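Local structure of outer surface protein (5IZT) at residues A[243-246]-A[247-251]; A[278-281]-A[282-285]; A[324-327]-A[328-332]. The protein is of unknown function but belongs to the BbCRASP-1-related family of Borrelia surface proteins, some of whose members bind human complement regulators. All coordinates share one frame; numbering follows the deposited sequence.

Contact 1: A[243-246]-A[247-251]; sequences PEAE and NERNK
Arg249 folds back over the turn before it and meets Ala245 and Glu246, a worked example of how a long side chain can pack along its own helix. The apolar part of its chain lies against Ala245, with Arg249 CG 3.2 Å from Ala245 O. A bend at chi3 (-67°) then carries the guanidinium back, so that one of its faces looks onto Ala245 O and Glu246 CA, both offset toward the rim. Arg249 NH1 reaches the methyl CB of Ala245 at 3.6 Å, while Arg249 NH2 approaches CG of Glu246 at 3.3 Å. The carboxylate and guanidinium planes stand 67° apart, and Glu246 OE2 remains 4.6 Å from Arg249 NH2.

All of this takes place on the first turns of helix 243-255, where the loop hydroxyl of Thr242 accepts a bond from Ala245 N. Four i to i+4 backbone bonds run through the segment. The one from Arg249 N to Ala245 O, at 2.9 Å, is almost straight; the others join Asn247 N to Pro243 O, Glu248 N to Glu244 O and Asn250 N to Glu246 O.

Water makes two links, one between side chains and one from a backbone carbonyl to a side chain. The first molecule donates to Glu246 OE2 and accepts from Arg249 NH2 in the guanidinium plane, 2.9 Å from that nitrogen, bridging two opposite charges that are not in direct contact. The second donates to Glu244 O and accepts from Asn247 ND2 at 3.2 Å.

Arg249 and Glu248 also have polar partners in the surrounding protein. Arg249 NE forms a salt bridge with Glu206, and its NH1 bonds to the carbonyls of Leu238 and Ser240. The buried carboxylate of Glu248 takes the backbone N-H groups of Ile224 and Ser225, one on each oxygen.

Contact 2: A[278-281]-A[282-285]; sequences QNHS and LIRE
Arg284 climbs back along the helix toward His280 and Ser281, and its chain shows what each step of a long side chain can meet. Arg284 CB rests on two carbonyl oxygens of the preceding turn, Ser281 O at 3.5 Å and His280 O. Arg284 CG, anti to the carbonyl carbon (chi1 -73°), also lies 3.5 Å from His280 O, the same oxygen that accepts the backbone N-H of Arg284. The chain runs extended to NE, which donates to the carbonyl of Leu220. At the tip, Arg284 NH1 comes within 4.3 Å of His280 CB. In one of the two deposited positions of Ser281, and so tentatively, its OG lies near the guanidinium plane at the edge, and a water held only weakly by NH1 joins the two. Where a 3-10 turn passes into the helix, another water donates to Gln278 O and accepts from Leu282 N at 3.0 Å, bridging the junction.

This is the opening turn of helix 280-316. The His280 ring stacks on Tyr274 at the end of helix 260-274, and Ile283 also packs on Met270 and Leu273 of that helix, while Leu282 and Glu285 face helix 366-395.

Contact 3: A[324-327]-A[328-332]; sequences DFTM and KLKEL
Met327 and Glu331 cross on the outer side of helix 322-359, which forms a helical hairpin with the preceding helix 280-316; the predicted coiled coil 301-349 spans the turn between them. Met327 sets out with CG anti to its backbone N (chi1 169°), which places that carbon 3.4 Å from Glu331 OE2 and leaves SD farther off. The approach is one of methylene to carboxylate oxygen. A water 2.8 Å from Met327 O donates to that carbonyl and, weakly, to Glu331 OE2, so Met327 O receives this bond as well as the helical one from Glu331 N.

Lys328 presses the start of its side chain on the previous turn, with Lys328 CG 3.4 Å from Asp324 O, the acceptor of its own N-H. Its chain bends at chi4, and the ammonium end makes a cation-pi contact with Phe311 of helix 280-316.

Leu329 works on the inner side. Its CD1 stands over one face of the Phe325 ring, 4.0 Å from the centroid and 17° off the ring normal, a CH-pi contact, and Leu329 CG also comes 3.7 Å from Phe325 CE1. The ring thus has a leucine from its own helix over this face, while it also touches Phe311 and Asn312 and meets the ring of Tyr315 at about 35°.

Thr326, which touches Leu180 and Leu183 of helix 179-197, lies side by side with Lys330, pointing the same way; the threonine hydroxyl is bonded to Ser322 O, and Thr326 CG2 meets Lys330 CE at 3.5 Å.

The three contacts follow one another along a mainly helical chain with no strands: contact 1 on helix 243-255, contact 2 at the start of helix 280-316 and contact 3 near the start of helix 322-359. Helix 280-316 ties them together, because Glu248 and Lys251 of contact 1 touch its middle, contact 2 opens it, and Phe325 and Leu332 of contact 3 pack on its far end. The centres of contacts 1 and 2 are about 20 Å apart, those of contacts 1 and 3 about 35 Å. Contacts 2 and 3, about 42 Å apart between centres, lie on opposite sides of the chain's centre, marking an elongated bundle.

Contact 1: A[243-246]-A[247-251]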
# COMPACT_ATOMS: atom_id res chain seq x y z
N PRO A 243 19.17 7.02 -2.12
CA PRO A 243 18.34 6.80 -0.93
C PRO A 243 16.86 7.07 -1.15
O PRO A 243 16.02 6.39 -0.55
CB PRO A 243 18.96 7.75 0.10
CG PRO A 243 20.37 7.97 -0.38
CD PRO A 243 20.28 7.94 -1.88
N GLU A 244 16.51 8.05 -1.99
CA GLU A 244 15.10 8.30 -2.27
C GLU A 244 14.44 7.11 -2.95
O GLU A 244 13.32 6.73 -2.61
CB GLU A 244 14.93 9.56 -3.14
CG GLU A 244 15.30 10.85 -2.45
CD GLU A 244 15.24 12.01 -3.41
OE1 GLU A 244 16.15 12.13 -4.26
OE2 GLU A 244 14.26 12.79 -3.35
N ALA A 245 15.13 6.48 -3.92
CA ALA A 245 14.51 5.35 -4.60
C ALA A 245 14.47 4.12 -3.71
O ALA A 245 13.51 3.34 -3.77
CB ALA A 245 15.22 5.05 -5.92
N GLU A 246 15.52 3.89 -2.91
CA GLU A 246 15.45 2.76 -1.97
C GLU A 246 14.26 2.91 -1.04
O GLU A 246 13.52 1.94 -0.78
CB GLU A 246 16.75 2.66 -1.17
CG GLU A 246 17.99 2.41 -2.01
CD GLU A 246 19.29 2.73 -1.27
OE1 GLU A 246 19.23 3.14 -0.10
OE2 GLU A 246 20.37 2.58 -1.89
N ASN A 247 14.03 4.12 -0.54
CA ASN A 247 12.90 4.37 0.35
C ASN A 247 11.58 4.03 -0.32
O ASN A 247 10.69 3.41 0.29
CB ASN A 247 12.92 5.83 0.80
CG ASN A 247 11.85 6.14 1.84
OD1 ASN A 247 11.95 5.70 2.98
ND2 ASN A 247 10.82 6.87 1.44
N GLU A 248 11.42 4.42 -1.59
CA GLU A 248 10.15 4.18 -2.27
C GLU A 248 9.97 2.72 -2.66
O GLU A 248 8.86 2.19 -2.55
CB GLU A 248 10.02 5.07 -3.51
CG GLU A 248 8.66 4.87 -4.18
CD GLU A 248 8.04 6.14 -4.70
OE1 GLU A 248 7.83 6.22 -5.93
OE2 GLU A 248 7.77 7.05 -3.90
N ARG A 249 11.03 2.05 -3.14
CA ARG A 249 10.92 0.61 -3.35
C ARG A 249 10.51 -0.10 -2.07
O ARG A 249 9.76 -1.08 -2.10
CB ARG A 249 12.24 0.02 -3.87
CG ARG A 249 12.70 0.62 -5.19
CD ARG A 249 13.81 -0.23 -5.79
NE ARG A 249 15.06 -0.22 -5.03
CZ ARG A 249 16.06 0.62 -5.27
NH1 ARG A 249 15.94 1.56 -6.22
NH2 ARG A 249 17.19 0.52 -4.57
N ASN A 250 10.98 0.39 -0.93
CA ASN A 250 10.62 -0.28 0.31
C ASN A 250 9.15 -0.09 0.67
O ASN A 250 8.61 -0.91 1.43
CB ASN A 250 11.53 0.19 1.44
CG ASN A 250 12.81 -0.61 1.50
OD1 ASN A 250 13.62 -0.58 0.58
ND2 ASN A 250 13.00 -1.35 2.58
N LYS A 251 8.48 0.93 0.13
CA LYS A 251 7.03 1.02 0.32
C LYS A 251 6.33 -0.13 -0.39
O LYS A 251 5.32 -0.65 0.11
CB LYS A 251 6.49 2.36 -0.17
CG LYS A 251 7.22 3.55 0.46
CD LYS A 251 6.37 4.33 1.37
CE LYS A 251 7.17 5.47 2.01
NZ LYS A 251 7.55 5.13 3.41
O HOH W 1 11.48 8.33 -1.33
O HOH W 2 20.02 1.15 -4.15

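Contact 2: A[278-281]-A[282-285]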
# COMPACT_ATOMS: atom_id res chain seq x y z
N GLN A 278 4.54 -3.18 -25.53
CA GLN A 278 3.11 -2.86 -25.46
C GLN A 278 2.55 -3.07 -24.06
O GLN A 278 1.45 -2.56 -23.77
CB GLN A 278 2.30 -3.71 -26.45
CG GLN A 278 2.26 -5.19 -26.13
CD GLN A 278 1.59 -6.01 -27.22
OE1 GLN A 278 0.47 -5.71 -27.63
NE2 GLN A 278 2.27 -7.06 -27.69
N ASN A 279 3.25 -3.80 -23.19
CA ASN A 279 2.79 -4.05 -21.82
C ASN A 279 3.34 -3.06 -20.79
O ASN A 279 2.94 -3.13 -19.62
CB ASN A 279 3.17 -5.46 -21.37
CG ASN A 279 2.55 -6.53 -22.25
OD1 ASN A 279 1.50 -6.32 -22.84
ND2 ASN A 279 3.20 -7.68 -22.32
N HIS A 280 4.22 -2.14 -21.18
CA HIS A 280 4.87 -1.29 -20.19
C HIS A 280 3.88 -0.35 -19.50
O HIS A 280 4.02 -0.09 -18.30
CB HIS A 280 6.01 -0.51 -20.86
CG HIS A 280 7.16 -1.39 -21.24
ND1 HIS A 280 8.31 -0.92 -21.84
CD2 HIS A 280 7.33 -2.73 -21.11
CE1 HIS A 280 9.14 -1.93 -22.05
NE2 HIS A 280 8.56 -3.04 -21.63
N SER A 281 2.86 0.15 -20.20
CA SER A 281 1.89 1.02 -19.52
C SER A 281 1.11 0.26 -18.46
O SER A 281 0.77 0.82 -17.41
CB SER A 281 0.94 1.65 -20.54
OG SER A 281 1.66 2.43 -21.50
N LEU A 282 0.81 -1.02 -18.72
CA LEU A 282 0.13 -1.84 -17.72
C LEU A 282 1.00 -2.01 -16.48
O LEU A 282 0.52 -1.89 -15.35
CB LEU A 282 -0.22 -3.20 -18.31
CG LEU A 282 -0.65 -4.27 -17.30
CD1 LEU A 282 -1.94 -3.89 -16.58
CD2 LEU A 282 -0.77 -5.67 -17.96
N ILE A 283 2.28 -2.31 -16.68
CA ILE A 283 3.20 -2.46 -15.56
C ILE A 283 3.25 -1.19 -14.73
O ILE A 283 3.22 -1.24 -13.49
CB ILE A 283 4.61 -2.85 -16.08
CG1 ILE A 283 4.59 -4.20 -16.77
CG2 ILE A 283 5.61 -2.90 -14.92
CD1 ILE A 283 5.96 -4.53 -17.47
N ARG A 284 3.32 -0.03 -15.39
CA ARG A 284 3.29 1.25 -14.67
C ARG A 284 2.02 1.37 -13.83
O ARG A 284 2.09 1.71 -12.64
CB ARG A 284 3.38 2.42 -15.66
CG ARG A 284 4.76 2.63 -16.28
CD ARG A 284 4.84 3.89 -17.15
NE ARG A 284 6.19 4.05 -17.69
CZ ARG A 284 6.52 3.91 -18.97
NH1 ARG A 284 5.58 3.61 -19.86
NH2 ARG A 284 7.78 4.08 -19.36
N GLU A 285 0.85 1.15 -14.44
CA GLU A 285 -0.41 1.27 -13.69
C GLU A 285 -0.44 0.30 -12.50
O GLU A 285 -0.94 0.66 -11.43
CB GLU A 285 -1.62 1.02 -14.59
CG GLU A 285 -1.84 2.03 -15.73
CD GLU A 285 -3.20 1.84 -16.42
OE1 GLU A 285 -3.34 0.95 -17.28
OE2 GLU A 285 -4.15 2.57 -16.05
O HOH W 3 0.11 -1.83 -21.54
O HOH W 4 2.61 4.87 -20.06

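Contact 3: A[324-327]-A[328-332]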
# COMPACT_ATOMS: atom_id res chain seq x y z
N ASP A 324 -19.31 13.87 22.09
CA ASP A 324 -18.72 14.38 20.85
C ASP A 324 -17.40 13.70 20.56
O ASP A 324 -17.11 13.32 19.42
CB ASP A 324 -18.49 15.88 20.97
CG ASP A 324 -19.75 16.66 21.24
OD1 ASP A 324 -20.85 16.18 20.91
OD2 ASP A 324 -19.63 17.75 21.84
N PHE A 325 -16.57 13.55 21.59
CA PHE A 325 -15.28 12.88 21.45
C PHE A 325 -15.47 11.41 21.08
O PHE A 325 -14.81 10.91 20.16
CB PHE A 325 -14.48 13.04 22.75
CG PHE A 325 -13.00 12.73 22.62
CD1 PHE A 325 -12.42 12.54 21.37
CD2 PHE A 325 -12.21 12.64 23.74
CE1 PHE A 325 -11.06 12.25 21.25
CE2 PHE A 325 -10.85 12.35 23.64
CZ PHE A 325 -10.27 12.15 22.39
N THR A 326 -16.39 10.72 21.75
CA THR A 326 -16.71 9.35 21.37
C THR A 326 -17.10 9.24 19.90
O THR A 326 -16.59 8.37 19.18
CB THR A 326 -17.84 8.82 22.26
OG1 THR A 326 -17.40 8.85 23.61
CG2 THR A 326 -18.21 7.41 21.88
N MET A 327 -18.00 10.11 19.43
CA MET A 327 -18.41 10.07 18.03
C MET A 327 -17.22 10.27 17.09
O MET A 327 -17.11 9.60 16.06
CB MET A 327 -19.48 11.14 17.77
CG MET A 327 -19.79 11.37 16.28
SD MET A 327 -21.18 12.51 16.02
CE MET A 327 -22.53 11.50 16.64
N LYS A 328 -16.32 11.19 17.42
CA LYS A 328 -15.17 11.39 16.54
C LYS A 328 -14.24 10.19 16.56
O LYS A 328 -13.68 9.82 15.52
CB LYS A 328 -14.44 12.68 16.93
CG LYS A 328 -15.26 13.95 16.65
CD LYS A 328 -14.54 15.22 17.06
CE LYS A 328 -15.48 16.42 17.07
NZ LYS A 328 -16.17 16.63 15.75
N LEU A 329 -14.05 9.57 17.73
CA LEU A 329 -13.19 8.38 17.81
C LEU A 329 -13.80 7.20 17.05
O LEU A 329 -13.08 6.43 16.39
CB LEU A 329 -12.96 7.99 19.27
CG LEU A 329 -12.05 8.92 20.08
CD1 LEU A 329 -12.13 8.55 21.57
CD2 LEU A 329 -10.62 8.79 19.58
N LYS A 330 -15.12 7.02 17.15
CA LYS A 330 -15.80 6.00 16.35
C LYS A 330 -15.59 6.24 14.86
O LYS A 330 -15.32 5.30 14.11
CB LYS A 330 -17.30 5.97 16.69
CG LYS A 330 -17.67 5.51 18.09
CD LYS A 330 -19.20 5.40 18.22
CE LYS A 330 -19.67 5.14 19.65
NZ LYS A 330 -18.93 4.04 20.34
N GLU A 331 -15.69 7.50 14.43
CA GLU A 331 -15.49 7.81 13.01
C GLU A 331 -14.05 7.55 12.58
O GLU A 331 -13.81 7.00 11.49
CB GLU A 331 -15.88 9.27 12.73
CG GLU A 331 -17.39 9.45 12.61
CD GLU A 331 -17.87 10.90 12.72
OE1 GLU A 331 -17.03 11.82 12.60
OE2 GLU A 331 -19.09 11.10 12.92
N LEU A 332 -13.08 7.92 13.42
CA LEU A 332 -11.69 7.66 13.07
C LEU A 332 -11.42 6.17 12.99
O LEU A 332 -10.68 5.70 12.12
CB LEU A 332 -10.76 8.32 14.10
CG LEU A 332 -10.70 9.86 14.06
CD1 LEU A 332 -9.89 10.44 15.22
CD2 LEU A 332 -10.09 10.30 12.74
O HOH W 5 -19.26 8.20 14.82